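Beta-xylanase (Roseburia intestinalis L1-82, PDB 6SGF) binds xylan with low affinity as the CBM86 carbohydrate-binding module of a longer family 10 enzyme that probably cleaves internal beta-1,4-xylosidic bonds. Local coordinates at residues S48-M51 / S52-N55; S89-T92 / E93-I96. All coordinates share one frame; numbering follows the deposited sequence.

Contact 1: residues S48-M51 / S52-N55; sequences SIEM and SQVN
Ile49 and Val54 meet through one methyl each, and their first torsions put those methyls together. In Ile49, CG1 lies anti to the carbonyl carbon (chi1 -54°), which leaves CG2 as the branch aimed at Val54. Val54 holds CG1 anti to its backbone N (chi1 176°) and turns CG2 back beside that N, toward the preceding residues. Ile49 CG2 and Val54 CG2 thus come to 3.5 Å, with the two side chains crossing at about a right angle. Val54 CG2 also rests 3.6 Å from Glu50 O. The backbone between them makes a short 3-10 turn. Gln53 N donates to Glu50 O at 3.0 Å. Val54 N donates to Met51 O at 3.1 Å, and this second bond is nearly straight (172° at the hydrogen). Each links residues three apart, the pattern of a 3-10 turn. The extended Gln53 side chain passes obliquely alongside Glu50, its CG 3.9 Å from Glu50 CB. The Glu50 chain bends at chi2, and its carboxylate ends up clear of the turn. The Met51 side chain, bent at chi2 and chi3, packs on Asn74, Asn83 and Pro98. Ser52 O accepts a hydrogen bond from Lys131 NZ. The turn joins strand 40-50 of the five-stranded sheet to strand 54-62 of the six-stranded sheet, a crossing between the two sheets. Ile49 pairs by backbone with Ile104 and packs on Phe128 of strand 119-130. Val54 touches Ile104 of strand 103-110 and Leu130 of strand 119-130. The methyl pair therefore lies between strands of both sheets.

Contact 2: residues S89-T92 / E93-I96; sequences SGQT and EYTI
Tyr94 OH is gripped by the backbone N of Gln91 and by the side-chain OE1 of Gln64. Gln91 N donates to Tyr94 OH at 3.1 Å, close to straight (164°). Gln91 CB lies over one face of the ring, 4.0 Å from the centroid of the Tyr94 ring, a CH-pi contact. With CG anti to the carbonyl carbon (chi1 -56°) and the chain extended beyond it, the amide runs past the CD1/CE1 side of the ring at a slant, their planes 31° apart. Gln91 NE2 comes to 3.5 Å from Tyr94 CD1. Gln91 NE2 then donates to Glu93 O at 2.8 Å, and that oxygen lies in the amide plane. This bond fixes the rotation of the amide. The same NE2 makes a weak hydrogen bond to a water that also accepts from Thr95 N. A phenylalanine in place of Tyr94 would probably leave Gln91 N and Gln64 OE1 without their common partner and the loop less firmly tied to the strand. The loop leads from strand 84-88 into strand 93-96, which runs antiparallel to strand 54-62. The buried Tyr94 ring packs on Val61 of that neighbour, Ile68 and Leu70 of strand 68-73, and Leu88 of strand 84-88.

How the contacts relate
Contact 1 comes first along the chain and contact 2 follows after it closes. Their centres are 20 Å apart, and their nearest atoms, about 5 Å apart, do not touch. Both are connections between the same two antiparallel sheets. Contact 1 leaves the five-stranded sheet by strand 40-50 and enters the six-stranded sheet at strand 54-62. Contact 2 leaves the five-stranded sheet by strand 84-88 and enters at strand 93-96. Strands 54-62 and 93-96 are neighbours, so the two entries share one sheet. The glycan site, with Gln40, Lys71, Tyr86 and Met110, lies on the five-stranded sheet. Neither contact contributes a residue to it.

Contact 1: residues S48-M51 / S52-N55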
ATOM      1  N   SER B  48       9.899  14.915  -4.094  1.00 34.78           N
ATOM      2  CA  SER B  48       9.756  15.558  -2.803  1.00 38.34           C
ATOM      3  C   SER B  48       8.477  16.374  -2.770  1.00 33.54           C
ATOM      4  O   SER B  48       7.854  16.643  -3.796  1.00 29.63           O
ATOM      5  CB  SER B  48      11.049  16.265  -2.429  1.00 39.36           C
ATOM      6  OG  SER B  48      11.689  16.833  -3.583  1.00 53.54           O
ATOM      7  N   ILE B  49       7.998  16.556  -1.553  1.00 34.79           N
ATOM      8  CA  ILE B  49       6.754  17.212  -1.203  1.00 27.53           C
ATOM      9  C   ILE B  49       7.156  18.343  -0.277  1.00 29.69           C
ATOM     10  O   ILE B  49       7.962  18.135   0.637  1.00 24.67           O
ATOM     11  CB  ILE B  49       5.800  16.236  -0.489  1.00 24.29           C
ATOM     12  CG1 ILE B  49       5.605  14.980  -1.350  1.00 25.61           C
ATOM     13  CG2 ILE B  49       4.521  16.900  -0.141  1.00 25.87           C
ATOM     14  CD1 ILE B  49       5.099  13.750  -0.588  1.00 31.49           C
ATOM     15  N   GLU B  50       6.667  19.541  -0.559  1.00 29.56           N
ATOM     16  CA  GLU B  50       6.985  20.681   0.279  1.00 25.25           C
ATOM     17  C   GLU B  50       6.441  20.459   1.671  1.00 21.83           C
ATOM     18  O   GLU B  50       5.261  20.150   1.870  1.00 20.44           O
ATOM     19  CB  GLU B  50       6.393  21.962  -0.301  1.00 28.56           C
ATOM     20  CG  GLU B  50       6.995  22.408  -1.623  1.00 34.80           C
ATOM     21  CD  GLU B  50       8.479  22.618  -1.536  1.00 40.89           C
ATOM     22  OE1 GLU B  50       8.934  23.150  -0.496  1.00 43.32           O
ATOM     23  OE2 GLU B  50       9.185  22.233  -2.492  1.00 49.28           O
ATOM     24  N   MET B  51       7.290  20.709   2.643  1.00 25.91           N
ATOM     25  CA  MET B  51       6.854  20.535   4.008  1.00 32.74           C
ATOM     26  C   MET B  51       5.636  21.398   4.338  1.00 23.68           C
ATOM     27  O   MET B  51       4.752  20.925   5.054  1.00 26.22           O
ATOM     28  CB  MET B  51       7.980  20.885   4.972  1.00 33.07           C
ATOM     29  CG  MET B  51       7.498  21.050   6.414  1.00 38.90           C
ATOM     30  SD  MET B  51       7.385  19.359   7.006  1.00 42.52           S
ATOM     31  CE  MET B  51       9.078  19.086   7.454  1.00 22.45           C
ATOM     32  N   SER B  52       5.587  22.667   3.903  1.00 28.99           N
ATOM     33  CA  SER B  52       4.467  23.497   4.362  1.00 38.02           C
ATOM     34  C   SER B  52       3.126  22.979   3.862  1.00 37.19           C
ATOM     35  O   SER B  52       2.083  23.457   4.330  1.00 31.86           O
ATOM     36  CB  SER B  52       4.538  24.963   3.943  1.00 37.80           C
ATOM     37  OG  SER B  52       3.768  25.196   2.740  1.00 49.70           O
ATOM     38  N   GLN B  53       3.113  22.078   2.854  1.00 25.14           N
ATOM     39  CA  GLN B  53       1.850  21.574   2.310  1.00 26.93           C
ATOM     40  C   GLN B  53       1.309  20.350   3.047  1.00 25.05           C
ATOM     41  O   GLN B  53       0.196  19.912   2.751  1.00 20.14           O
ATOM     42  CB  GLN B  53       1.939  21.128   0.830  1.00 34.23           C
ATOM     43  CG  GLN B  53       2.528  22.062  -0.203  1.00 40.81           C
ATOM     44  CD  GLN B  53       2.747  21.328  -1.546  1.00 42.03           C
ATOM     45  OE1 GLN B  53       2.185  21.700  -2.576  1.00 41.82           O
ATOM     46  NE2 GLN B  53       3.564  20.270  -1.519  1.00 38.62           N
ATOM     47  N   VAL B  54       2.062  19.754   3.969  1.00 18.48           N
ATOM     48  CA  VAL B  54       1.716  18.438   4.501  1.00 15.81           C
ATOM     49  C   VAL B  54       1.073  18.577   5.871  1.00 17.43           C
ATOM     50  O   VAL B  54       1.643  19.202   6.777  1.00 23.52           O
ATOM     51  CB  VAL B  54       2.959  17.531   4.577  1.00 19.81           C
ATOM     52  CG1 VAL B  54       2.609  16.206   5.224  1.00 22.94           C
ATOM     53  CG2 VAL B  54       3.531  17.306   3.194  1.00 20.33           C
ATOM     54  N   ASN B  55      -0.109  17.989   6.032  1.00 15.72           N
ATOM     55  CA  ASN B  55      -0.738  17.968   7.340  1.00 17.95           C
ATOM     56  C   ASN B  55      -0.302  16.766   8.161  1.00 22.08           C
ATOM     57  O   ASN B  55      -0.051  16.893   9.357  1.00 23.72           O
ATOM     58  CB  ASN B  55      -2.262  17.952   7.221  1.00 22.45           C
ATOM     59  CG  ASN B  55      -2.922  18.239   8.534  1.00 27.22           C
ATOM     60  OD1 ASN B  55      -2.645  19.265   9.156  1.00 27.52           O
ATOM     61  ND2 ASN B  55      -3.773  17.329   8.988  1.00 27.29           N
TER

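Contact 2: residues S89-T92 / E93-I96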
ATOM      1  N   SER B  89       4.163   1.677  19.659  1.00 17.53           N
ATOM      2  CA  SER B  89       3.756   0.282  19.627  1.00 13.98           C
ATOM      3  C   SER B  89       2.233   0.226  19.657  1.00 15.15           C
ATOM      4  O   SER B  89       1.559   1.201  19.995  1.00 15.03           O
ATOM      5  CB  SER B  89       4.333  -0.544  20.792  1.00 17.80           C
ATOM      6  OG  SER B  89       3.727  -0.196  22.019  1.00 33.42           O
ATOM      7  N   GLY B  90       1.707  -0.921  19.229  1.00 19.76           N
ATOM      8  CA  GLY B  90       0.315  -1.255  19.417  1.00 17.93           C
ATOM      9  C   GLY B  90      -0.628  -0.844  18.307  1.00 17.00           C
ATOM     10  O   GLY B  90      -1.840  -1.021  18.468  1.00 18.10           O
ATOM     11  N   GLN B  91      -0.133  -0.271  17.215  1.00 15.32           N
ATOM     12  CA  GLN B  91      -0.980   0.150  16.108  1.00 16.40           C
ATOM     13  C   GLN B  91      -0.361  -0.371  14.827  1.00 17.28           C
ATOM     14  O   GLN B  91       0.842  -0.597  14.770  1.00 18.35           O
ATOM     15  CB  GLN B  91      -1.107   1.675  16.020  1.00 20.22           C
ATOM     16  CG  GLN B  91      -1.614   2.307  17.319  1.00 25.31           C
ATOM     17  CD  GLN B  91      -1.351   3.808  17.397  1.00 36.83           C
ATOM     18  OE1 GLN B  91      -1.191   4.371  18.489  1.00 42.29           O
ATOM     19  NE2 GLN B  91      -1.291   4.464  16.236  1.00 32.07           N
ATOM     20  N   THR B  92      -1.172  -0.519  13.786  1.00 15.29           N
ATOM     21  CA  THR B  92      -0.607  -0.816  12.463  1.00 15.00           C
ATOM     22  C   THR B  92      -0.478   0.427  11.605  1.00 18.06           C
ATOM     23  O   THR B  92       0.092   0.349  10.506  1.00 22.70           O
ATOM     24  CB  THR B  92      -1.433  -1.850  11.680  1.00 25.98           C
ATOM     25  OG1 THR B  92      -2.791  -1.429  11.634  1.00 20.59           O
ATOM     26  CG2 THR B  92      -1.318  -3.277  12.293  1.00 23.22           C
ATOM     27  N   GLU B  93      -0.995   1.565  12.073  1.00 16.50           N
ATOM     28  CA  GLU B  93      -0.829   2.855  11.404  1.00 15.10           C
ATOM     29  C   GLU B  93      -0.485   3.898  12.449  1.00 21.50           C
ATOM     30  O   GLU B  93      -1.191   4.028  13.457  1.00 17.63           O
ATOM     31  CB  GLU B  93      -2.110   3.238  10.641  1.00 19.86           C
ATOM     32  CG  GLU B  93      -2.397   2.246   9.545  1.00 27.55           C
ATOM     33  CD  GLU B  93      -3.314   2.756   8.457  1.00 38.83           C
ATOM     34  OE1 GLU B  93      -4.028   3.749   8.687  1.00 41.01           O
ATOM     35  OE2 GLU B  93      -3.305   2.145   7.359  1.00 40.92           O
ATOM     36  N   TYR B  94       0.581   4.650  12.193  1.00 15.41           N
ATOM     37  CA  TYR B  94       1.030   5.703  13.087  1.00 16.02           C
ATOM     38  C   TYR B  94       1.133   7.004  12.310  1.00 20.22           C
ATOM     39  O   TYR B  94       1.642   7.015  11.195  1.00 14.71           O
ATOM     40  CB  TYR B  94       2.403   5.396  13.679  1.00 14.74           C
ATOM     41  CG  TYR B  94       2.502   4.090  14.451  1.00 14.39           C
ATOM     42  CD1 TYR B  94       2.125   4.038  15.777  1.00 15.79           C
ATOM     43  CD2 TYR B  94       3.002   2.920  13.863  1.00 15.74           C
ATOM     44  CE1 TYR B  94       2.217   2.874  16.499  1.00 17.67           C
ATOM     45  CE2 TYR B  94       3.078   1.752  14.582  1.00 13.00           C
ATOM     46  CZ  TYR B  94       2.689   1.746  15.911  1.00 17.17           C
ATOM     47  OH  TYR B  94       2.774   0.625  16.688  1.00 16.76           O
ATOM     48  N   THR B  95       0.749   8.119  12.939  1.00 18.14           N
ATOM     49  CA  THR B  95       0.720   9.402  12.251  1.00 20.52           C
ATOM     50  C   THR B  95       1.695  10.373  12.895  1.00 28.70           C
ATOM     51  O   THR B  95       1.750  10.484  14.125  1.00 24.60           O
ATOM     52  CB  THR B  95      -0.692   9.991  12.260  1.00 25.23           C
ATOM     53  OG1 THR B  95      -1.542   9.179  11.442  1.00 27.27           O
ATOM     54  CG2 THR B  95      -0.693  11.387  11.715  1.00 25.68           C
ATOM     55  N   ILE B  96       2.497  11.039  12.061  1.00 20.46           N
ATOM     56  CA  ILE B  96       3.330  12.156  12.486  1.00 19.54           C
ATOM     57  C   ILE B  96       2.778  13.404  11.808  1.00 22.81           C
ATOM     58  O   ILE B  96       2.540  13.398  10.596  1.00 16.47           O
ATOM     59  CB  ILE B  96       4.805  11.955  12.101  1.00 25.08           C
ATOM     60  CG1 ILE B  96       5.432  10.824  12.911  1.00 33.10           C
ATOM     61  CG2 ILE B  96       5.595  13.245  12.338  1.00 26.61           C
ATOM     62  CD1 ILE B  96       6.812  10.467  12.391  1.00 29.52           C
TER
HETATM   63  O   HOH W   1      -0.604   7.697  15.517  1.00 26.90           O